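Local coordinates for TfuB1 (Thermobifida fusca, PDB 6JX3), which binds the leader peptide of a lasso peptide precursor along the edge of its antiparallel sheet, probably as the recognition element of the lasso synthetase, at residues 30-35 / 48-53; 41-46 / 94-99; 63-68 / 82-87. All coordinates share one frame; numbering follows the deposited sequence. Where two conformers were deposited one is given.

Interaction 1 (30-35 / 48-53)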
loop_
_atom_site.group_PDB
_atom_site.type_symbol
_atom_site.label_atom_id
_atom_site.label_comp_id
_atom_site.label_asym_id
_atom_site.label_seq_id
_atom_site.Cartn_x
_atom_site.Cartn_y
_atom_site.Cartn_z
ATOM N N TYR A 30 -9.260 -8.578 -8.501
ATOM C CA TYR A 30 -9.599 -7.241 -8.029
ATOM C C TYR A 30 -8.366 -6.394 -7.739
ATOM O O TYR A 30 -8.478 -5.165 -7.671
ATOM C CB TYR A 30 -10.470 -7.327 -6.770
ATOM C CG TYR A 30 -11.587 -8.345 -6.854
ATOM C CD1 TYR A 30 -11.586 -9.472 -6.040
ATOM C CD2 TYR A 30 -12.642 -8.177 -7.743
ATOM C CE1 TYR A 30 -12.606 -10.408 -6.111
ATOM C CE2 TYR A 30 -13.666 -9.107 -7.822
ATOM C CZ TYR A 30 -13.643 -10.219 -7.003
ATOM O OH TYR A 30 -14.660 -11.146 -7.078
ATOM N N GLY A 31 -7.194 -7.021 -7.568
ATOM C CA GLY A 31 -5.949 -6.352 -7.266
ATOM C C GLY A 31 -5.288 -6.977 -6.055
ATOM O O GLY A 31 -5.608 -8.108 -5.665
ATOM N N MET A 32 -4.361 -6.224 -5.455
ATOM C CA MET A 32 -3.606 -6.700 -4.300
ATOM C C MET A 32 -4.453 -6.602 -3.042
ATOM O O MET A 32 -5.087 -5.572 -2.784
ATOM C CB MET A 32 -2.319 -5.898 -4.123
ATOM C CG MET A 32 -1.527 -6.242 -2.871
ATOM S SD MET A 32 0.118 -5.488 -2.917
ATOM C CE MET A 32 0.721 -5.780 -1.265
ATOM N N VAL A 33 -4.461 -7.677 -2.262
ATOM C CA VAL A 33 -5.236 -7.774 -1.031
ATOM C C VAL A 33 -4.289 -8.113 0.112
ATOM O O VAL A 33 -3.363 -8.917 -0.064
ATOM C CB VAL A 33 -6.345 -8.836 -1.173
ATOM C CG1 VAL A 33 -7.121 -8.986 0.117
ATOM C CG2 VAL A 33 -7.269 -8.479 -2.336
ATOM N N LEU A 34 -4.514 -7.501 1.278
ATOM C CA LEU A 34 -3.743 -7.750 2.486
ATOM C C LEU A 34 -4.695 -8.300 3.531
ATOM O O LEU A 34 -5.771 -7.738 3.740
ATOM C CB LEU A 34 -3.087 -6.476 3.025
ATOM C CG LEU A 34 -1.992 -5.812 2.182
ATOM C CD1 LEU A 34 -1.443 -4.574 2.884
ATOM C CD2 LEU A 34 -0.898 -6.781 1.957
ATOM N N LEU A 35 -4.302 -9.390 4.169
ATOM C CA LEU A 35 -5.135 -10.066 5.149
ATOM C C LEU A 35 -4.429 -10.042 6.487
ATOM O O LEU A 35 -3.259 -10.425 6.577
ATOM C CB LEU A 35 -5.405 -11.514 4.727
ATOM C CG LEU A 35 -5.908 -12.426 5.842
ATOM C CD1 LEU A 35 -7.348 -12.043 6.219
ATOM C CD2 LEU A 35 -5.814 -13.876 5.382
ATOM N N THR A 48 -2.063 1.894 -7.686
ATOM C CA THR A 48 -0.977 2.752 -7.225
ATOM C C THR A 48 -0.539 2.372 -5.819
ATOM O O THR A 48 0.654 2.314 -5.520
ATOM C CB THR A 48 -1.422 4.210 -7.264
ATOM O OG1 THR A 48 -1.939 4.512 -8.566
ATOM C CG2 THR A 48 -0.258 5.132 -6.946
ATOM N N ALA A 49 -1.507 2.125 -4.933
ATOM C CA ALA A 49 -1.151 1.705 -3.580
ATOM C C ALA A 49 -0.362 0.404 -3.606
ATOM O O ALA A 49 0.629 0.251 -2.881
ATOM C CB ALA A 49 -2.411 1.549 -2.718
ATOM N N ALA A 50 -0.771 -0.540 -4.457
ATOM C CA ALA A 50 -0.062 -1.814 -4.541
ATOM C C ALA A 50 1.360 -1.613 -5.033
ATOM O O ALA A 50 2.297 -2.237 -4.523
ATOM C CB ALA A 50 -0.813 -2.771 -5.463
ATOM N N LEU A 51 1.529 -0.743 -6.032
ATOM C CA LEU A 51 2.847 -0.455 -6.582
ATOM C C LEU A 51 3.755 0.150 -5.524
ATOM O O LEU A 51 4.925 -0.235 -5.397
ATOM C CB LEU A 51 2.675 0.500 -7.760
ATOM C CG LEU A 51 3.804 0.957 -8.666
ATOM C CD1 LEU A 51 4.735 -0.186 -9.027
ATOM C CD2 LEU A 51 3.156 1.542 -9.911
ATOM N N ILE A 52 3.220 1.080 -4.734
ATOM C CA ILE A 52 4.008 1.703 -3.679
ATOM C C ILE A 52 4.419 0.671 -2.642
ATOM O O ILE A 52 5.590 0.599 -2.245
ATOM C CB ILE A 52 3.222 2.856 -3.032
ATOM C CG1 ILE A 52 2.999 3.982 -4.044
ATOM C CG2 ILE A 52 3.961 3.363 -1.792
ATOM C CD1 ILE A 52 1.968 5.011 -3.599
ATOM N N VAL A 53 3.458 -0.131 -2.170
ATOM C CA VAL A 53 3.774 -1.106 -1.133
ATOM C C VAL A 53 4.800 -2.113 -1.644
ATOM O O VAL A 53 5.748 -2.467 -0.934
ATOM C CB VAL A 53 2.501 -1.805 -0.638
ATOM C CG1 VAL A 53 2.867 -2.987 0.262
ATOM C CG2 VAL A 53 1.626 -0.805 0.125
#
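The contact belongs to the layer between the antiparallel sheet and helix 47-57 of the PqqD-like fold, where Met32 of strand 32-36 lies against Ala50 and Val53. The backbones come nearest at this point, Met32 CA standing 6.0 Å from Ala50 CA, a separation consistent with the small alanine side chain. Both CB atoms point into the interface, and Met32 CB meets Ala50 CB at 3.7 Å. Met32 CG is anti to the backbone N (chi1 175°), and the chain stays extended beyond it, so that the thioether runs past the alanine methyl instead of folding back on the strand. Its sulfur, Met32 SD, lies 3.8 Å from Ala50 CB. The terminal methyl then reaches the next helical turn, with Met32 CE 3.8 Å from Val53 CG1. That valine branch is itself anti to its backbone N (chi1 170°), which turns it toward the methionine tip. All three residues are buried, and no hydrogen bond crosses between 30-35 and 48-53; the evidence is for apolar contact alone. Met32 also packs on Val25 of strand 23-27, while Val53 touches Leu45 of strand 41-45 and Leu91 of helix 77-93, which extends the apolar layer to the other strands and the last helix. An extended side chain from the middle strand, laid along about one turn of the helix, is part of the sheet-on-helix core of this PqqD-like domain.

Interaction 2 (41-46 / 94-99)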
loop_
_atom_site.group_PDB
_atom_site.type_symbol
_atom_site.label_atom_id
_atom_site.label_comp_id
_atom_site.label_asym_id
_atom_site.label_seq_id
_atom_site.Cartn_x
_atom_site.Cartn_y
_atom_site.Cartn_z
ATOM N N GLU A 41 -9.328 -8.889 9.486
ATOM C CA GLU A 41 -9.600 -7.797 8.562
ATOM C C GLU A 41 -8.848 -8.026 7.262
ATOM O O GLU A 41 -7.692 -8.456 7.263
ATOM C CB GLU A 41 -9.194 -6.452 9.178
ATOM C CG GLU A 41 -10.057 -6.075 10.399
ATOM C CD GLU A 41 -9.892 -4.624 10.862
ATOM O OE1 GLU A 41 -8.911 -4.318 11.564
ATOM O OE2 GLU A 41 -10.762 -3.785 10.537
ATOM N N TYR A 42 -9.490 -7.731 6.139
ATOM C CA TYR A 42 -8.689 -7.719 4.931
ATOM C C TYR A 42 -9.080 -6.559 4.034
ATOM O O TYR A 42 -10.218 -6.086 4.027
ATOM C CB TYR A 42 -8.724 -9.042 4.184
ATOM C CG TYR A 42 -10.008 -9.431 3.527
ATOM C CD1 TYR A 42 -11.154 -9.658 4.269
ATOM C CD2 TYR A 42 -10.041 -9.653 2.168
ATOM C CE1 TYR A 42 -12.324 -10.065 3.641
ATOM C CE2 TYR A 42 -11.183 -10.059 1.541
ATOM C CZ TYR A 42 -12.312 -10.263 2.278
ATOM O OH TYR A 42 -13.435 -10.667 1.621
ATOM N N TRP A 43 -8.087 -6.110 3.293
ATOM C CA TRP A 43 -8.079 -4.814 2.648
ATOM C C TRP A 43 -7.690 -4.996 1.199
ATOM O O TRP A 43 -6.890 -5.878 0.871
ATOM C CB TRP A 43 -7.067 -3.883 3.309
ATOM C CG TRP A 43 -7.159 -3.857 4.791
ATOM C CD1 TRP A 43 -6.650 -4.776 5.666
ATOM C CD2 TRP A 43 -7.802 -2.865 5.575
ATOM N NE1 TRP A 43 -6.933 -4.408 6.953
ATOM C CE2 TRP A 43 -7.647 -3.237 6.927
ATOM C CE3 TRP A 43 -8.500 -1.693 5.272
ATOM C CZ2 TRP A 43 -8.163 -2.480 7.969
ATOM C CZ3 TRP A 43 -9.008 -0.938 6.315
ATOM C CH2 TRP A 43 -8.839 -1.336 7.643
ATOM N N GLN A 44 -8.252 -4.154 0.339
ATOM C CA GLN A 44 -7.859 -4.114 -1.061
ATOM C C GLN A 44 -7.082 -2.832 -1.319
ATOM O O GLN A 44 -7.454 -1.757 -0.838
ATOM C CB GLN A 44 -9.066 -4.185 -1.994
ATOM C CG GLN A 44 -8.696 -4.501 -3.436
ATOM C CD GLN A 44 -9.029 -3.371 -4.388
ATOM O OE1 GLN A 44 -10.072 -2.726 -4.264
ATOM N NE2 GLN A 44 -8.142 -3.129 -5.352
ATOM N N LEU A 45 -5.987 -2.970 -2.052
ATOM C CA LEU A 45 -5.164 -1.845 -2.454
ATOM C C LEU A 45 -5.396 -1.585 -3.933
ATOM O O LEU A 45 -5.421 -2.524 -4.732
ATOM C CB LEU A 45 -3.684 -2.132 -2.190
ATOM C CG LEU A 45 -3.170 -2.024 -0.751
ATOM C CD1 LEU A 45 -3.846 -3.014 0.198
ATOM C CD2 LEU A 45 -1.658 -2.213 -0.729
ATOM N N ASN A 46 -5.565 -0.316 -4.310
ATOM C CA ASN A 46 -5.702 -0.052 -5.733
ATOM C C ASN A 46 -4.325 -0.159 -6.389
ATOM O O ASN A 46 -3.331 -0.495 -5.742
ATOM C CB ASN A 46 -6.408 1.285 -5.973
ATOM C CG ASN A 46 -5.543 2.507 -5.667
ATOM O OD1 ASN A 46 -4.496 2.416 -5.035
ATOM N ND2 ASN A 46 -6.005 3.665 -6.117
ATOM N N ASN A 94 -4.047 1.262 10.229
ATOM C CA ASN A 94 -4.985 0.160 10.106
ATOM C C ASN A 94 -4.353 -1.187 10.419
ATOM O O ASN A 94 -4.999 -2.223 10.219
ATOM C CB ASN A 94 -5.602 0.180 8.716
ATOM C CG ASN A 94 -6.513 1.365 8.523
ATOM O OD1 ASN A 94 -6.190 2.311 7.802
ATOM N ND2 ASN A 94 -7.647 1.346 9.212
ATOM N N GLY A 95 -3.129 -1.193 10.932
ATOM C CA GLY A 95 -2.551 -2.415 11.460
ATOM C C GLY A 95 -1.910 -3.323 10.444
ATOM O O GLY A 95 -1.692 -4.499 10.740
ATOM N N MET A 96 -1.591 -2.818 9.254
ATOM C CA MET A 96 -0.915 -3.648 8.271
ATOM C C MET A 96 0.593 -3.476 8.289
ATOM O O MET A 96 1.318 -4.419 7.965
ATOM C CB MET A 96 -1.452 -3.337 6.874
ATOM C CG MET A 96 -2.788 -4.014 6.619
ATOM S SD MET A 96 -3.628 -3.277 5.221
ATOM C CE MET A 96 -4.285 -1.801 5.990
ATOM N N ALA A 97 1.074 -2.300 8.671
ATOM C CA ALA A 97 2.497 -1.996 8.670
ATOM C C ALA A 97 2.980 -1.693 10.082
ATOM O O ALA A 97 2.263 -1.077 10.880
ATOM C CB ALA A 97 2.811 -0.799 7.769
ATOM N N LEU A 98 4.216 -2.103 10.363
ATOM C CA LEU A 98 4.837 -1.817 11.650
ATOM C C LEU A 98 5.217 -0.339 11.731
ATOM O O LEU A 98 5.562 0.274 10.720
ATOM C CB LEU A 98 6.082 -2.676 11.827
ATOM C CG LEU A 98 5.848 -4.155 12.135
ATOM C CD1 LEU A 98 7.164 -4.899 11.988
ATOM C CD2 LEU A 98 5.296 -4.320 13.544
ATOM N N PRO A 99 5.162 0.262 12.931
ATOM C CA PRO A 99 5.500 1.681 13.096
ATOM C C PRO A 99 6.971 1.991 12.805
ATOM O O PRO A 99 7.795 1.074 12.758
ATOM C CB PRO A 99 5.172 1.951 14.569
ATOM C CG PRO A 99 5.227 0.613 15.222
ATOM C CD PRO A 99 4.691 -0.337 14.191
HETATM O O HOH W 1 -7.184 -2.049 12.262
HETATM O O HOH W 2 -5.082 -4.948 9.774
#
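Met96 overlaps the indole of Trp43, laying its thioether across the five-membered ring. The methyl is almost exactly above that ring: Met96 CE is 3.6 Å from its centroid and only 4° off the normal, a CH-pi contact. The sulfur also lies over this face but closer to the rim, with Met96 SD 3.4 Å from Trp43 CD1, which makes the pair a Met-aromatic contact as well. A bend at the last torsion of Met96 (chi3 -79°) turns the methyl back over the ring. On the same face, farther along the indole, Asn94 CB sits 4.1 Å from the centroid of the six-membered ring of Trp43, off-centre, and the two side chains cross at about a right angle.

Segment 94-99 follows directly on the end of helix 77-93. Gly95, with positive phi, is the C-prime residue of a Schellman motif in which Met96 N bonds to Leu91 O and Gly95 N to Lys92 O, and the chain leaves the helix beside the indole.

Water supplies the polar links. One molecule donates to Asn94 O at 2.8 Å and accepts a weak bond from Trp43 NE1; another donates to Glu41 OE1 at 2.9 Å and weakly to Asn94 O. Strand 41-45 pairs with a strand of the bound peptide in an antiparallel ladder, the peptide extending the sheet. Outside the two segments, Glu41 OE2 makes a salt bridge to a basic side chain of the peptide, and both Trp43 and Met96 pack on peptide side chains.

Interaction 3 (63-68 / 82-87). With ZN (zinc ion), chain E.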
loop_
_atom_site.group_PDB
_atom_site.type_symbol
_atom_site.label_atom_id
_atom_site.label_comp_id
_atom_site.label_asym_id
_atom_site.label_seq_id
_atom_site.Cartn_x
_atom_site.Cartn_y
_atom_site.Cartn_z
ATOM N N ALA A 63 11.421 8.021 -0.928
ATOM C CA ALA A 63 11.945 8.963 -1.907
ATOM C C ALA A 63 12.148 8.291 -3.261
ATOM O O ALA A 63 11.834 8.877 -4.304
ATOM C CB ALA A 63 13.258 9.549 -1.402
ATOM N N ASP A 64 12.701 7.074 -3.259
ATOM C CA ASP A 64 12.789 6.274 -4.477
ATOM C C ASP A 64 11.423 6.122 -5.129
ATOM O O ASP A 64 11.283 6.214 -6.352
ATOM C CB ASP A 64 13.287 4.873 -4.160
ATOM C CG ASP A 64 14.748 4.799 -3.852
ATOM O OD1 ASP A 64 15.511 5.771 -4.071
ATOM O OD2 ASP A 64 15.107 3.706 -3.368
ATOM N N VAL A 65 10.418 5.781 -4.321
ATOM C CA VAL A 65 9.097 5.513 -4.869
ATOM C C VAL A 65 8.498 6.788 -5.433
ATOM O O VAL A 65 7.831 6.763 -6.471
ATOM C CB VAL A 65 8.189 4.874 -3.807
ATOM C CG1 VAL A 65 6.788 4.597 -4.392
ATOM C CG2 VAL A 65 8.835 3.600 -3.288
ATOM N N ALA A 66 8.732 7.925 -4.772
ATOM C CA ALA A 66 8.242 9.184 -5.322
ATOM C C ALA A 66 8.867 9.455 -6.684
ATOM O O ALA A 66 8.177 9.873 -7.621
ATOM C CB ALA A 66 8.530 10.338 -4.358
ATOM N N GLN A 67 10.171 9.199 -6.810
ATOM C CA GLN A 67 10.853 9.398 -8.088
ATOM C C GLN A 67 10.267 8.494 -9.155
ATOM O O GLN A 67 10.050 8.916 -10.297
ATOM C CB GLN A 67 12.348 9.128 -7.923
ATOM C CG GLN A 67 13.196 9.472 -9.150
ATOM C CD GLN A 67 12.950 10.878 -9.664
ATOM O OE1 GLN A 67 12.911 11.839 -8.892
ATOM N NE2 GLN A 67 12.768 11.005 -10.976
ATOM N N PHE A 68 10.001 7.241 -8.795
ATOM C CA PHE A 68 9.365 6.321 -9.727
ATOM C C PHE A 68 8.001 6.843 -10.152
ATOM O O PHE A 68 7.696 6.918 -11.349
ATOM C CB PHE A 68 9.241 4.942 -9.086
ATOM C CG PHE A 68 8.250 4.054 -9.768
ATOM C CD1 PHE A 68 8.590 3.364 -10.913
ATOM C CD2 PHE A 68 6.976 3.924 -9.264
ATOM C CE1 PHE A 68 7.668 2.556 -11.540
ATOM C CE2 PHE A 68 6.055 3.136 -9.892
ATOM C CZ PHE A 68 6.399 2.448 -11.028
ATOM N N ARG A 82 3.598 13.252 -0.749
ATOM C CA ARG A 82 2.503 13.320 0.215
ATOM C C ARG A 82 1.632 12.086 0.140
ATOM O O ARG A 82 1.185 11.576 1.171
ATOM C CB ARG A 82 1.639 14.547 -0.031
ATOM C CG ARG A 82 2.312 15.856 0.104
ATOM C CD ARG A 82 1.244 16.813 0.565
ATOM N NE ARG A 82 0.505 17.311 -0.592
ATOM C CZ ARG A 82 0.991 18.182 -1.468
ATOM N NH1 ARG A 82 0.255 18.572 -2.502
ATOM N NH2 ARG A 82 2.193 18.701 -1.278
ATOM N N ASP A 83 1.362 11.607 -1.075
ATOM C CA ASP A 83 0.497 10.448 -1.224
ATOM C C ASP A 83 1.150 9.197 -0.655
ATOM O O ASP A 83 0.469 8.352 -0.058
ATOM C CB ASP A 83 0.147 10.240 -2.693
ATOM C CG ASP A 83 -0.867 11.242 -3.204
ATOM O OD1 ASP A 83 -1.139 11.211 -4.425
ATOM O OD2 ASP A 83 -1.371 12.065 -2.403
ATOM N N ILE A 84 2.454 9.030 -0.885
ATOM C CA ILE A 84 3.150 7.878 -0.315
ATOM C C ILE A 84 3.095 7.938 1.198
ATOM O O ILE A 84 2.832 6.934 1.870
ATOM C CB ILE A 84 4.602 7.834 -0.811
ATOM C CG1 ILE A 84 4.629 7.475 -2.291
ATOM C CG2 ILE A 84 5.429 6.850 0.019
ATOM C CD1 ILE A 84 5.965 7.852 -2.942
ATOM N N ALA A 85 3.340 9.122 1.752
ATOM C CA ALA A 85 3.342 9.286 3.199
ATOM C C ALA A 85 1.972 8.999 3.781
ATOM O O ALA A 85 1.855 8.340 4.824
ATOM C CB ALA A 85 3.787 10.699 3.557
ATOM N N ALA A 86 0.919 9.479 3.114
ATOM C CA ALA A 86 -0.435 9.225 3.599
ATOM C C ALA A 86 -0.777 7.743 3.546
ATOM O O ALA A 86 -1.445 7.227 4.445
ATOM C CB ALA A 86 -1.444 10.028 2.785
ATOM N N LEU A 87 -0.342 7.052 2.489
ATOM C CA LEU A 87 -0.612 5.622 2.385
ATOM C C LEU A 87 0.100 4.858 3.490
ATOM O O LEU A 87 -0.496 3.999 4.150
ATOM C CB LEU A 87 -0.189 5.109 1.005
ATOM C CG LEU A 87 -0.313 3.585 0.854
ATOM C CD1 LEU A 87 -1.768 3.139 0.984
ATOM C CD2 LEU A 87 0.269 3.139 -0.478
HETATM ZN ZN ZN E . 16.986 3.287 -3.140
HETATM O O HOH W 3 16.987 1.137 -2.818
#
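Ile84 carries the contact from helix 77-93, its CB directed at helix 62-72. CB itself makes no close approach to 63-68. The next atom outward does so loosely: Ile84 CG1, set beside the backbone N (chi1 -70°), comes within 4.2 Å of Val65 CG1. CD1 is anti to CA about the CB-CG1 bond (chi2 162°), which carries the tip outward to the facing helix, where the main contacts are made. There Ile84 CD1 lies 3.7 Å from Val65 CG1, and on the Ala66 side the same methyl is 3.8 Å from Ala66 CB. It also approaches the helix backbone between the two side chains, reaching Ala66 N at 3.3 Å, a tight fit for a methyl group. Pro62 and Leu69 of helix 62-72 pack on Ile84 as well. Asp64, although adjacent to Val65, turns its end away from helix 77-93, and its OD2 binds a zinc ion at 1.9 Å, with a water at 2.2 Å from the metal. The side-chain contacts between 63-68 and 82-87 are apolar and buried, with no hydrogen bond between the two segments, which implies that they rest on shape fit and solvent exclusion, while the metal chemistry of Asp64 is confined to another side of the helix.

In the fold
Interactions 1 and 2 share the sheet: their centres are about 9 Å apart, and backbone bonds join the neighbouring strands, Met32 O lying 2.8 Å from Leu45 N and Leu34 O 2.9 Å from Trp43 N. Interaction 3 lies about 14 Å from interaction 1 between centres, yet helix 47-57 bridges them, with Ile52 CD1 3.9 Å from Ile84 CG1. Interactions 2 and 3 do not touch; their centres are about 17 Å apart on opposite sides of the chain's centre, linked through helix 77-93. Residues of all three reach the bound peptide: besides the edge strand of interaction 2, Thr48 and Ile52 meet it from helix 47-57, and Asp83 and Leu87 from helix 77-93.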